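Local coordinates for tubulin-like protein CetZ (PDB 3ZID) that binds and probably hydrolyses GTP as a tubulin/FtsZ-family cytoskeletal protein thought to take part in archaeal cell shape control, at residues A[75-79]-A[114-119]; A[104-110]-A[135-141]; A[66-70]-A[89-93]. The contacts are given in a common frame with arbitrary orientation. Residues are numbered along the deposited sequence.

Contact 1 of 3, residues A[75-79]-A[114-119]. With GDP (guanosine-5'-diphosphate), chain C.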
ATOM      1  N   VAL A  75      15.123   8.470  13.100  1.00 44.36           N
ATOM      2  CA  VAL A  75      14.250   9.147  12.151  1.00 39.33           C
ATOM      3  C   VAL A  75      12.891   9.472  12.778  1.00 36.22           C
ATOM      4  O   VAL A  75      12.376  10.577  12.624  1.00 30.17           O
ATOM      5  CB  VAL A  75      14.068   8.325  10.855  1.00 35.21           C
ATOM      6  CG1 VAL A  75      12.973   8.926  10.000  1.00 35.07           C
ATOM      7  CG2 VAL A  75      15.376   8.273  10.089  1.00 32.92           C
ATOM      8  N   GLY A  76      12.342   8.520  13.525  1.00 29.99           N
ATOM      9  CA  GLY A  76      11.027   8.670  14.104  1.00 27.30           C
ATOM     10  C   GLY A  76       9.967   8.894  13.043  1.00 26.68           C
ATOM     11  O   GLY A  76       9.931   8.196  12.043  1.00 24.67           O
ATOM     12  N   ALA A  77       9.111   9.888  13.242  1.00 34.62           N
ATOM     13  CA  ALA A  77       8.094  10.185  12.233  1.00 42.01           C
ATOM     14  C   ALA A  77       8.464  11.439  11.446  1.00 36.92           C
ATOM     15  O   ALA A  77       7.623  12.037  10.771  1.00 37.78           O
ATOM     16  CB  ALA A  77       6.724  10.338  12.882  1.00 42.20           C
ATOM     17  N   ASN A  78       9.736  11.818  11.523  1.00 33.69           N
ATOM     18  CA  ASN A  78      10.236  13.010  10.849  1.00 35.55           C
ATOM     19  C   ASN A  78      10.674  12.731   9.420  1.00 30.66           C
ATOM     20  O   ASN A  78      11.748  12.184   9.195  1.00 27.36           O
ATOM     21  CB  ASN A  78      11.401  13.599  11.648  1.00 37.46           C
ATOM     22  CG  ASN A  78      11.834  14.977  11.155  1.00 36.58           C
ATOM     23  OD1 ASN A  78      11.672  15.334   9.987  1.00 40.06           O
ATOM     24  ND2 ASN A  78      12.392  15.757  12.063  1.00 39.77           N
ATOM     25  N   ARG A  79       9.841  13.112   8.458  1.00 35.83           N
ATOM     26  CA  ARG A  79      10.132  12.837   7.051  1.00 29.77           C
ATOM     27  C   ARG A  79      11.361  13.586   6.543  1.00 32.65           C
ATOM     28  O   ARG A  79      12.063  13.093   5.659  1.00 31.35           O
ATOM     29  CB  ARG A  79       8.900  13.121   6.189  1.00 24.40           C
ATOM     30  CG  ARG A  79       7.795  12.085   6.470  1.00 25.27           C
ATOM     31  CD  ARG A  79       6.523  12.287   5.659  1.00 30.31           C
ATOM     32  NE  ARG A  79       6.694  13.057   4.424  1.00 38.94           N
ATOM     33  CZ  ARG A  79       6.990  12.538   3.239  1.00 34.48           C
ATOM     34  NH1 ARG A  79       7.183  11.235   3.103  1.00 31.34           N
ATOM     35  NH2 ARG A  79       7.096  13.328   2.190  1.00 37.34           N
ATOM     36  N   GLY A 114       4.687   6.929   8.521  1.00 17.53           N
ATOM     37  CA  GLY A 114       5.873   6.940   9.348  1.00 16.35           C
ATOM     38  C   GLY A 114       6.925   7.887   8.778  1.00 23.38           C
ATOM     39  O   GLY A 114       6.661   8.689   7.874  1.00 22.33           O
ATOM     40  N   GLY A 115       8.132   7.786   9.309  1.00 25.74           N
ATOM     41  CA  GLY A 115       9.220   8.651   8.894  1.00 23.60           C
ATOM     42  C   GLY A 115      10.144   7.977   7.902  1.00 20.49           C
ATOM     43  O   GLY A 115      10.657   8.613   6.984  1.00 26.00           O
ATOM     44  N   THR A 116      10.363   6.681   8.084  1.00 24.61           N
ATOM     45  CA  THR A 116      11.313   5.975   7.235  1.00 26.48           C
ATOM     46  C   THR A 116      10.692   5.529   5.922  1.00 25.16           C
ATOM     47  O   THR A 116      11.131   5.940   4.833  1.00 24.74           O
ATOM     48  CB  THR A 116      11.972   4.775   7.955  1.00 29.28           C
ATOM     49  OG1 THR A 116      12.798   5.244   9.024  1.00 32.80           O
ATOM     50  CG2 THR A 116      12.821   3.972   6.985  1.00 33.07           C
ATOM     51  N   GLY A 117       9.684   4.669   6.017  1.00 28.05           N
ATOM     52  CA  GLY A 117       9.051   4.156   4.822  1.00 21.52           C
ATOM     53  C   GLY A 117       8.556   5.253   3.901  1.00 16.92           C
ATOM     54  O   GLY A 117       8.865   5.281   2.710  1.00 21.99           O
ATOM     55  N   SER A 118       7.811   6.189   4.476  1.00 21.58           N
ATOM     56  CA  SER A 118       7.125   7.198   3.691  1.00 20.82           C
ATOM     57  C   SER A 118       8.055   8.154   2.974  1.00 21.69           C
ATOM     58  O   SER A 118       7.656   8.732   1.975  1.00 23.47           O
ATOM     59  CB  SER A 118       6.166   7.992   4.573  1.00 27.49           C
ATOM     60  OG  SER A 118       6.876   8.902   5.388  1.00 32.36           O
ATOM     61  N   SER A 119       9.283   8.314   3.473  1.00 22.59           N
ATOM     62  CA  SER A 119      10.248   9.228   2.851  1.00 26.33           C
ATOM     63  C   SER A 119      11.207   8.519   1.907  1.00 29.10           C
ATOM     64  O   SER A 119      11.480   9.001   0.809  1.00 29.97           O
ATOM     65  CB  SER A 119      11.034  10.023   3.904  1.00 25.49           C
ATOM     66  OG  SER A 119      11.737   9.175   4.792  1.00 26.23           O
TER
HETATM   67  PB  GDP C 999       8.402   3.940   9.830  1.00 21.50           P
HETATM   68  O1B GDP C 999       8.280   3.939   8.316  1.00 19.75           O
HETATM   69  O2B GDP C 999       9.135   2.695  10.290  1.00 20.81           O
HETATM   70  O3B GDP C 999       9.163   5.188  10.246  1.00 21.17           O
HETATM   71  O3A GDP C 999       6.943   4.039  10.488  1.00 30.29           O
HETATM   72  PA  GDP C 999       5.827   2.897  10.320  1.00 21.73           P
HETATM   73  O1A GDP C 999       5.625   2.162  11.600  1.00 19.00           O
HETATM   74  O2A GDP C 999       6.081   1.967   9.155  1.00 22.06           O
HETATM   75  O5' GDP C 999       4.582   3.817   9.954  1.00 25.02           O
HETATM   76  C5' GDP C 999       3.527   3.954  10.893  1.00 26.63           C
HETATM   77  C4' GDP C 999       2.217   3.740  10.150  1.00 22.92           C
HETATM   78  O4' GDP C 999       2.188   2.389   9.687  1.00 18.04           O
HETATM   79  C3' GDP C 999       1.073   3.906  11.113  1.00 15.33           C
HETATM   80  O3' GDP C 999      -0.055   4.304  10.337  1.00 22.01           O
HETATM   81  C2' GDP C 999       0.889   2.509  11.638  1.00 21.96           C
HETATM   82  O2' GDP C 999      -0.462   2.325  12.047  1.00 20.99           O
HETATM   83  C1' GDP C 999       1.187   1.668  10.413  1.00 19.80           C
HETATM   84  N9  GDP C 999       1.778   0.357  10.683  1.00 18.52           N
HETATM   85  C8  GDP C 999       2.870   0.088  11.425  1.00 17.14           C
HETATM   86  N7  GDP C 999       3.150  -1.237  11.388  1.00 24.03           N
HETATM   87  C5  GDP C 999       2.216  -1.817  10.607  1.00 17.03           C
HETATM   88  C6  GDP C 999       1.930  -3.172  10.129  1.00 14.57           C
HETATM   89  O6  GDP C 999       2.632  -4.124  10.494  1.00 21.86           O
HETATM   90  N1  GDP C 999       0.886  -3.345   9.320  1.00 14.27           N
HETATM   91  C2  GDP C 999       0.100  -2.333   8.929  1.00 17.84           C
HETATM   92  N2  GDP C 999      -0.941  -2.611   8.115  1.00 17.35           N
HETATM   93  N3  GDP C 999       0.290  -1.048   9.316  1.00 18.13           N
HETATM   94  C4  GDP C 999       1.326  -0.754  10.132  1.00 20.20           C
HETATM   95  O   HOH W   1      11.576   5.859  11.259  1.00 32.62           O
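This is a buried contact at the phosphate end of the nucleotide pocket, between the turn that leads into helix 79-98 and the glycine-rich tubulin/FtsZ signature loop that leads into helix 117-131. In that loop Gly-115 N and Thr-116 N both donate to GDP O3B (2.9 Å each) and Gly-117 N donates to GDP O1B (2.8 Å), so backbone amides leading into the helix hold the beta-phosphate. In the type II' turn from Val-75 to Asn-78, Gly-76 O lies 3.3 Å from Gly-115 CA in a CA-H...O contact, and would clash with a CB there. A water joins Gly-76 O (3.0 Å), Thr-116 OG1 (2.6 Å) and GDP O3B (2.7 Å); Thr-116 OG1 is also hydrogen-bonded to Thr-50 OG1. Arg-79 NH1 donates to Ser-118 OG (3.3 Å), which donates to Gly-114 O (2.5 Å). Arg-79 also salt-bridges Glu-162, so the contact joins the starts of helices 79-98 and 117-131, with helix 150-165 packed against both segments.

Contact 2 of 3, residues A[104-110]-A[135-141]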
ATOM      1  N   ASP A 104      11.779  -7.405 -13.596  1.00 24.01           N
ATOM      2  CA  ASP A 104      10.725  -6.942 -14.472  1.00 24.47           C
ATOM      3  C   ASP A 104       9.630  -6.225 -13.671  1.00 21.23           C
ATOM      4  O   ASP A 104       8.899  -5.398 -14.196  1.00 19.34           O
ATOM      5  CB  ASP A 104      10.127  -8.136 -15.206  1.00 26.70           C
ATOM      6  CG  ASP A 104      11.193  -9.049 -15.804  1.00 33.76           C
ATOM      7  OD1 ASP A 104      12.054  -8.553 -16.568  1.00 38.21           O
ATOM      8  OD2 ASP A 104      11.168 -10.262 -15.499  1.00 32.68           O
ATOM      9  N   LEU A 105       9.516  -6.564 -12.400  1.00 18.14           N
ATOM     10  CA  LEU A 105       8.401  -6.103 -11.593  1.00 22.34           C
ATOM     11  C   LEU A 105       8.897  -5.814 -10.183  1.00 21.34           C
ATOM     12  O   LEU A 105       9.510  -6.665  -9.543  1.00 20.27           O
ATOM     13  CB  LEU A 105       7.308  -7.188 -11.569  1.00 18.52           C
ATOM     14  CG  LEU A 105       6.073  -6.963 -10.699  1.00 14.75           C
ATOM     15  CD1 LEU A 105       5.314  -5.722 -11.134  1.00 21.97           C
ATOM     16  CD2 LEU A 105       5.164  -8.193 -10.782  1.00 18.53           C
ATOM     17  N   ILE A 106       8.615  -4.621  -9.689  1.00 21.29           N
ATOM     18  CA  ILE A 106       9.106  -4.226  -8.374  1.00 20.54           C
ATOM     19  C   ILE A 106       7.966  -3.719  -7.518  1.00 22.07           C
ATOM     20  O   ILE A 106       7.224  -2.819  -7.921  1.00 24.49           O
ATOM     21  CB  ILE A 106      10.238  -3.137  -8.483  1.00 26.82           C
ATOM     22  CG1 ILE A 106      11.362  -3.604  -9.432  1.00 26.49           C
ATOM     23  CG2 ILE A 106      10.805  -2.797  -7.109  1.00 22.67           C
ATOM     24  CD1 ILE A 106      12.513  -2.569  -9.643  1.00 20.16           C
ATOM     25  N   PHE A 107       7.811  -4.318  -6.348  1.00 15.23           N
ATOM     26  CA  PHE A 107       6.870  -3.818  -5.357  1.00 14.73           C
ATOM     27  C   PHE A 107       7.606  -3.081  -4.272  1.00 21.49           C
ATOM     28  O   PHE A 107       8.558  -3.608  -3.704  1.00 22.61           O
ATOM     29  CB  PHE A 107       6.043  -4.955  -4.762  1.00 13.99           C
ATOM     30  CG  PHE A 107       5.108  -5.600  -5.760  1.00 19.06           C
ATOM     31  CD1 PHE A 107       3.947  -4.951  -6.164  1.00 19.09           C
ATOM     32  CD2 PHE A 107       5.403  -6.842  -6.313  1.00 25.69           C
ATOM     33  CE1 PHE A 107       3.058  -5.539  -7.091  1.00 13.33           C
ATOM     34  CE2 PHE A 107       4.526  -7.453  -7.226  1.00 20.03           C
ATOM     35  CZ  PHE A 107       3.363  -6.794  -7.633  1.00 16.03           C
ATOM     36  N   VAL A 108       7.173  -1.848  -4.010  1.00 21.60           N
ATOM     37  CA  VAL A 108       7.712  -1.046  -2.907  1.00 18.77           C
ATOM     38  C   VAL A 108       6.629  -0.857  -1.857  1.00 19.85           C
ATOM     39  O   VAL A 108       5.647  -0.150  -2.067  1.00 21.76           O
ATOM     40  CB  VAL A 108       8.243   0.316  -3.377  1.00 16.76           C
ATOM     41  CG1 VAL A 108       8.840   1.082  -2.205  1.00 18.15           C
ATOM     42  CG2 VAL A 108       9.312   0.111  -4.454  1.00 18.65           C
ATOM     43  N   MET A 109       6.818  -1.528  -0.734  1.00 17.01           N
ATOM     44  CA  MET A 109       5.807  -1.610   0.292  1.00 16.72           C
ATOM     45  C   MET A 109       6.186  -0.787   1.497  1.00 18.53           C
ATOM     46  O   MET A 109       7.263  -0.955   2.060  1.00 16.77           O
ATOM     47  CB  MET A 109       5.615  -3.061   0.674  1.00 26.52           C
ATOM     48  CG  MET A 109       5.495  -3.946  -0.554  1.00 36.03           C
ATOM     49  SD  MET A 109       5.348  -5.659  -0.061  1.00 34.54           S
ATOM     50  CE  MET A 109       6.861  -5.857   0.847  1.00 31.86           C
ATOM     51  N   THR A 110       5.275   0.097   1.883  1.00 19.24           N
ATOM     52  CA  THR A 110       5.505   1.018   2.972  1.00 21.92           C
ATOM     53  C   THR A 110       4.178   1.585   3.487  1.00 17.59           C
ATOM     54  O   THR A 110       3.174   1.619   2.761  1.00 15.97           O
ATOM     55  CB  THR A 110       6.415   2.201   2.511  1.00 24.72           C
ATOM     56  OG1 THR A 110       6.558   3.127   3.586  1.00 28.36           O
ATOM     57  CG2 THR A 110       5.783   2.951   1.351  1.00 27.36           C
ATOM     58  N   ALA A 135      11.062  -1.709 -16.183  1.00 42.48           N
ATOM     59  CA  ALA A 135      10.349  -2.355 -15.079  1.00 38.43           C
ATOM     60  C   ALA A 135       8.986  -1.750 -14.747  1.00 34.53           C
ATOM     61  O   ALA A 135       8.755  -0.556 -14.913  1.00 37.65           O
ATOM     62  CB  ALA A 135      11.219  -2.371 -13.830  1.00 37.21           C
ATOM     63  N   THR A 136       8.092  -2.600 -14.261  1.00 25.83           N
ATOM     64  CA  THR A 136       6.832  -2.159 -13.709  1.00 24.67           C
ATOM     65  C   THR A 136       7.072  -1.994 -12.214  1.00 24.76           C
ATOM     66  O   THR A 136       7.442  -2.956 -11.527  1.00 23.68           O
ATOM     67  CB  THR A 136       5.754  -3.190 -13.944  1.00 31.69           C
ATOM     68  OG1 THR A 136       5.545  -3.334 -15.348  1.00 42.51           O
ATOM     69  CG2 THR A 136       4.445  -2.779 -13.247  1.00 28.79           C
ATOM     70  N   ILE A 137       6.920  -0.770 -11.719  1.00 26.95           N
ATOM     71  CA  ILE A 137       7.228  -0.460 -10.320  1.00 22.70           C
ATOM     72  C   ILE A 137       5.960  -0.023  -9.614  1.00 25.65           C
ATOM     73  O   ILE A 137       5.357   0.976  -9.987  1.00 26.01           O
ATOM     74  CB  ILE A 137       8.292   0.627 -10.204  1.00 24.05           C
ATOM     75  CG1 ILE A 137       9.532   0.229 -11.012  1.00 25.39           C
ATOM     76  CG2 ILE A 137       8.646   0.872  -8.741  1.00 26.28           C
ATOM     77  CD1 ILE A 137      10.712   1.176 -10.903  1.00 27.46           C
ATOM     78  N   VAL A 138       5.554  -0.786  -8.604  1.00 20.73           N
ATOM     79  CA  VAL A 138       4.257  -0.586  -7.973  1.00 22.98           C
ATOM     80  C   VAL A 138       4.378  -0.347  -6.476  1.00 22.53           C
ATOM     81  O   VAL A 138       4.743  -1.247  -5.710  1.00 20.36           O
ATOM     82  CB  VAL A 138       3.367  -1.817  -8.189  1.00 27.27           C
ATOM     83  CG1 VAL A 138       2.046  -1.666  -7.441  1.00 29.74           C
ATOM     84  CG2 VAL A 138       3.141  -2.053  -9.686  1.00 26.45           C
ATOM     85  N   PRO A 139       4.091   0.885  -6.041  1.00 19.71           N
ATOM     86  CA  PRO A 139       4.039   1.050  -4.591  1.00 22.96           C
ATOM     87  C   PRO A 139       2.772   0.449  -3.971  1.00 16.35           C
ATOM     88  O   PRO A 139       1.667   0.489  -4.537  1.00 19.66           O
ATOM     89  CB  PRO A 139       4.082   2.580  -4.403  1.00 24.87           C
ATOM     90  CG  PRO A 139       3.639   3.141  -5.679  1.00 24.00           C
ATOM     91  CD  PRO A 139       4.093   2.176  -6.747  1.00 24.43           C
ATOM     92  N   ILE A 140       2.970  -0.145  -2.799  1.00 16.95           N
ATOM     93  CA  ILE A 140       1.890  -0.594  -1.940  1.00 16.23           C
ATOM     94  C   ILE A 140       1.874   0.379  -0.770  1.00 22.13           C
ATOM     95  O   ILE A 140       2.761   0.335   0.089  1.00 19.73           O
ATOM     96  CB  ILE A 140       2.161  -2.000  -1.400  1.00 16.09           C
ATOM     97  CG1 ILE A 140       2.597  -2.927  -2.539  1.00 18.08           C
ATOM     98  CG2 ILE A 140       0.943  -2.546  -0.678  1.00 19.87           C
ATOM     99  CD1 ILE A 140       1.562  -3.076  -3.615  1.00 23.19           C
ATOM    100  N   ALA A 141       0.882   1.270  -0.757  1.00 20.63           N
ATOM    101  CA  ALA A 141       0.845   2.375   0.213  1.00 22.00           C
ATOM    102  C   ALA A 141      -0.175   2.150   1.332  1.00 16.38           C
ATOM    103  O   ALA A 141      -1.388   2.153   1.080  1.00 14.90           O
ATOM    104  CB  ALA A 141       0.543   3.656  -0.499  1.00 18.10           C
TER
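Phe-107, Val-138 and Ile-140 form an apolar cluster on one sheet face: Phe-107 CD1 lies 3.8 Å from Val-138 CB and 4.0 Å from Ile-140 CD1. Met-109 CG extends it at 3.7 Å from Ile-140 CG1, and helix 186-210 covers this face through Leu-201, Leu-204 and Leu-208. On the other face Ile-106, Val-108 and Ile-137 pack more loosely (Val-108 CG2 to Ile-137 CG2, 4.4 Å), with helix 117-131 against Val-108 and Ile-137. The strands run parallel, their axes 4.5 Å apart at 20°, joined by helix 117-131 in a beta-alpha-beta crossover of the Rossmann-like GTPase domain. Six backbone hydrogen bonds fix the register. Ile-106 N donates to Thr-136 O and Val-138 N to Ile-106 O (2.7 Å each), Val-108 N to Val-138 O (3.0 Å), Ile-140 N to Val-108 O (2.8 Å) and, toward the nucleotide, Thr-110 N to Ile-140 O (3.1 Å). At the far end Thr-136 N bonds Asp-104 O (2.9 Å), while Asp-104 OD2 accepts from Asn-3 N and Thr-136 OG1 pairs with Lys-222.

Contact 3 of 3, residues A[66-70]-A[89-93]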
ATOM      1  N   ARG A  66      17.741  -8.642   5.229  1.00 35.37           N
ATOM      2  CA  ARG A  66      17.467  -7.597   6.209  1.00 33.11           C
ATOM      3  C   ARG A  66      18.525  -6.520   6.133  1.00 35.96           C
ATOM      4  O   ARG A  66      19.664  -6.724   6.540  1.00 35.19           O
ATOM      5  CB  ARG A  66      17.409  -8.154   7.629  1.00 32.52           C
ATOM      6  CG  ARG A  66      16.440  -9.274   7.817  1.00 34.71           C
ATOM      7  CD  ARG A  66      16.356  -9.662   9.286  1.00 39.82           C
ATOM      8  NE  ARG A  66      15.540 -10.857   9.461  1.00 45.32           N
ATOM      9  CZ  ARG A  66      15.251 -11.403  10.635  1.00 50.14           C
ATOM     10  NH1 ARG A  66      15.713 -10.857  11.749  1.00 48.26           N
ATOM     11  NH2 ARG A  66      14.489 -12.487  10.692  1.00 52.99           N
ATOM     12  N   LEU A  67      18.136  -5.386   5.565  1.00 38.23           N
ATOM     13  CA  LEU A  67      19.049  -4.289   5.317  1.00 31.09           C
ATOM     14  C   LEU A  67      18.874  -3.167   6.336  1.00 35.81           C
ATOM     15  O   LEU A  67      17.842  -2.478   6.358  1.00 27.72           O
ATOM     16  CB  LEU A  67      18.870  -3.762   3.893  1.00 36.29           C
ATOM     17  CG  LEU A  67      19.835  -2.632   3.521  1.00 40.21           C
ATOM     18  CD1 LEU A  67      21.271  -3.105   3.640  1.00 38.82           C
ATOM     19  CD2 LEU A  67      19.567  -2.144   2.115  1.00 42.30           C
ATOM     20  N   HIS A  68      19.866  -3.029   7.213  1.00 38.51           N
ATOM     21  CA  HIS A  68      19.890  -1.940   8.176  1.00 41.83           C
ATOM     22  C   HIS A  68      20.542  -0.708   7.565  1.00 37.30           C
ATOM     23  O   HIS A  68      21.627  -0.776   6.999  1.00 35.74           O
ATOM     24  CB  HIS A  68      20.637  -2.340   9.452  1.00 43.50           C
ATOM     25  CG  HIS A  68      20.543  -1.315  10.541  1.00 44.27           C
ATOM     26  ND1 HIS A  68      21.590  -1.026  11.383  1.00 47.46           N
ATOM     27  CD2 HIS A  68      19.523  -0.510  10.921  1.00 44.55           C
ATOM     28  CE1 HIS A  68      21.224  -0.086  12.236  1.00 46.86           C
ATOM     29  NE2 HIS A  68      19.972   0.245  11.978  1.00 47.25           N
ATOM     30  N   VAL A  69      19.850   0.412   7.657  1.00 31.65           N
ATOM     31  CA  VAL A  69      20.393   1.678   7.209  1.00 32.23           C
ATOM     32  C   VAL A  69      20.680   2.515   8.443  1.00 34.77           C
ATOM     33  O   VAL A  69      19.752   3.042   9.050  1.00 41.25           O
ATOM     34  CB  VAL A  69      19.394   2.410   6.310  1.00 39.39           C
ATOM     35  CG1 VAL A  69      19.971   3.731   5.857  1.00 31.81           C
ATOM     36  CG2 VAL A  69      18.984   1.519   5.117  1.00 36.26           C
ATOM     37  N   PRO A  70      21.955   2.635   8.839  1.00 41.51           N
ATOM     38  CA  PRO A  70      22.213   3.305  10.120  1.00 41.16           C
ATOM     39  C   PRO A  70      21.708   4.751  10.091  1.00 41.93           C
ATOM     40  O   PRO A  70      21.872   5.406   9.069  1.00 48.21           O
ATOM     41  CB  PRO A  70      23.744   3.274  10.225  1.00 43.69           C
ATOM     42  CG  PRO A  70      24.180   2.189   9.287  1.00 45.01           C
ATOM     43  CD  PRO A  70      23.195   2.221   8.162  1.00 41.66           C
ATOM     44  N   ASN A  89      22.580   7.428   2.609  1.00 51.87           N
ATOM     45  CA  ASN A  89      22.780   5.990   2.433  1.00 49.37           C
ATOM     46  C   ASN A  89      22.267   5.440   1.110  1.00 41.79           C
ATOM     47  O   ASN A  89      22.217   4.223   0.919  1.00 43.86           O
ATOM     48  CB  ASN A  89      22.107   5.237   3.573  1.00 49.00           C
ATOM     49  CG  ASN A  89      22.678   5.602   4.922  1.00 52.50           C
ATOM     50  OD1 ASN A  89      23.625   4.970   5.389  1.00 54.59           O
ATOM     51  ND2 ASN A  89      22.095   6.613   5.569  1.00 47.40           N
ATOM     52  N   GLN A  90      21.938   6.345   0.194  1.00 42.26           N
ATOM     53  CA  GLN A  90      21.339   6.013  -1.098  1.00 48.02           C
ATOM     54  C   GLN A  90      22.124   4.963  -1.887  1.00 47.10           C
ATOM     55  O   GLN A  90      21.557   3.985  -2.382  1.00 43.31           O
ATOM     56  CB  GLN A  90      21.193   7.286  -1.942  1.00 56.30           C
ATOM     57  CG  GLN A  90      20.624   7.074  -3.338  1.00 60.12           C
ATOM     58  CD  GLN A  90      20.306   8.384  -4.053  1.00 60.73           C
ATOM     59  OE1 GLN A  90      19.847   9.350  -3.438  1.00 61.96           O
ATOM     60  NE2 GLN A  90      20.531   8.412  -5.360  1.00 56.48           N
ATOM     61  N   GLU A  91      23.430   5.165  -2.001  1.00 47.16           N
ATOM     62  CA  GLU A  91      24.255   4.258  -2.783  1.00 51.88           C
ATOM     63  C   GLU A  91      24.286   2.867  -2.169  1.00 49.76           C
ATOM     64  O   GLU A  91      24.241   1.860  -2.877  1.00 54.63           O
ATOM     65  CB  GLU A  91      25.664   4.822  -2.938  1.00 62.79           C
ATOM     66  CG  GLU A  91      25.696   6.200  -3.608  1.00 74.62           C
ATOM     67  CD  GLU A  91      25.392   6.170  -5.112  1.00 83.12           C
ATOM     68  OE1 GLU A  91      24.934   5.132  -5.641  1.00 83.49           O
ATOM     69  OE2 GLU A  91      25.620   7.205  -5.775  1.00 88.34           O
ATOM     70  N   MET A  92      24.341   2.821  -0.847  1.00 46.61           N
ATOM     71  CA  MET A  92      24.396   1.559  -0.124  1.00 52.51           C
ATOM     72  C   MET A  92      23.109   0.765  -0.349  1.00 49.28           C
ATOM     73  O   MET A  92      23.127  -0.447  -0.567  1.00 45.51           O
ATOM     74  CB  MET A  92      24.615   1.833   1.366  1.00 57.19           C
ATOM     75  CG  MET A  92      24.772   0.590   2.210  1.00 57.47           C
ATOM     76  SD  MET A  92      23.299   0.224   3.164  1.00 72.05           S
ATOM     77  CE  MET A  92      23.233   1.639   4.262  1.00 56.65           C
ATOM     78  N   ILE A  93      21.985   1.465  -0.287  1.00 47.05           N
ATOM     79  CA  ILE A  93      20.691   0.849  -0.518  1.00 36.80           C
ATOM     80  C   ILE A  93      20.563   0.332  -1.956  1.00 37.38           C
ATOM     81  O   ILE A  93      20.284  -0.852  -2.185  1.00 37.05           O
ATOM     82  CB  ILE A  93      19.573   1.836  -0.178  1.00 33.95           C
ATOM     83  CG1 ILE A  93      19.495   1.979   1.338  1.00 39.26           C
ATOM     84  CG2 ILE A  93      18.245   1.371  -0.752  1.00 35.00           C
ATOM     85  CD1 ILE A  93      19.035   3.340   1.807  1.00 47.27           C
TER
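Strand 66-68 and the helical segment 89-93 run nearly antiparallel, at 166°, with axes 10.7 Å apart; the closest CA pair, Val-69 and Asn-89, is 6.9 Å apart. No hydrogen bond spans this gap, so the contact is mainly van der Waals packing of side chains. Leu-67 points toward the helix, its CD1 3.9 Å from Met-92 SD and its CD2 4.2 Å from Ile-93 CG1. Within the alpha/beta layering of the GTPase domain, helix 79-98 thus packs against the edge strand of the six-stranded parallel sheet. That strand is tied to strand 42-49 by backbone bonds of Leu-67 and Val-69 with Asn-49, and Ile-93 also touches Phe-120 and Met-124 of helix 117-131. Just past the strand, Val-69 CG2 meets Ile-93 CD1 at 3.8 Å, and Val-69 CG1 sits 3.4 Å from Asn-89 CG. Met-92 CE lies 3.9 Å from Pro-70 CD and 4.0 Å from His-68 O. The amide of Asn-89 turns back on its own helix, ND2 donating to Gly-85 O.

All three contacts belong to the GTPase domain. Contacts 2 and 3 involve the same six-stranded parallel sheet, contact 2 pairing strands 105-111 and 136-143 and contact 3 placing helix 79-98 on edge strand 66-68; their centres are 18 Å apart, and contact 3 closes before contact 2 opens. Contact 1 alternates with each along the chain, its centre 19 Å from contact 2 and 15 Å from contact 3. It touches contact 2, Thr-110 OG1 lying 3.3 Å from Gly-117 O in a probable hydrogen bond, whereas about 7 Å separates its nearest atoms from contact 3. The phosphate-binding loop continues from a central strand, while helix 79-98 links the neighbouring 75-79 turn to the sheet edge.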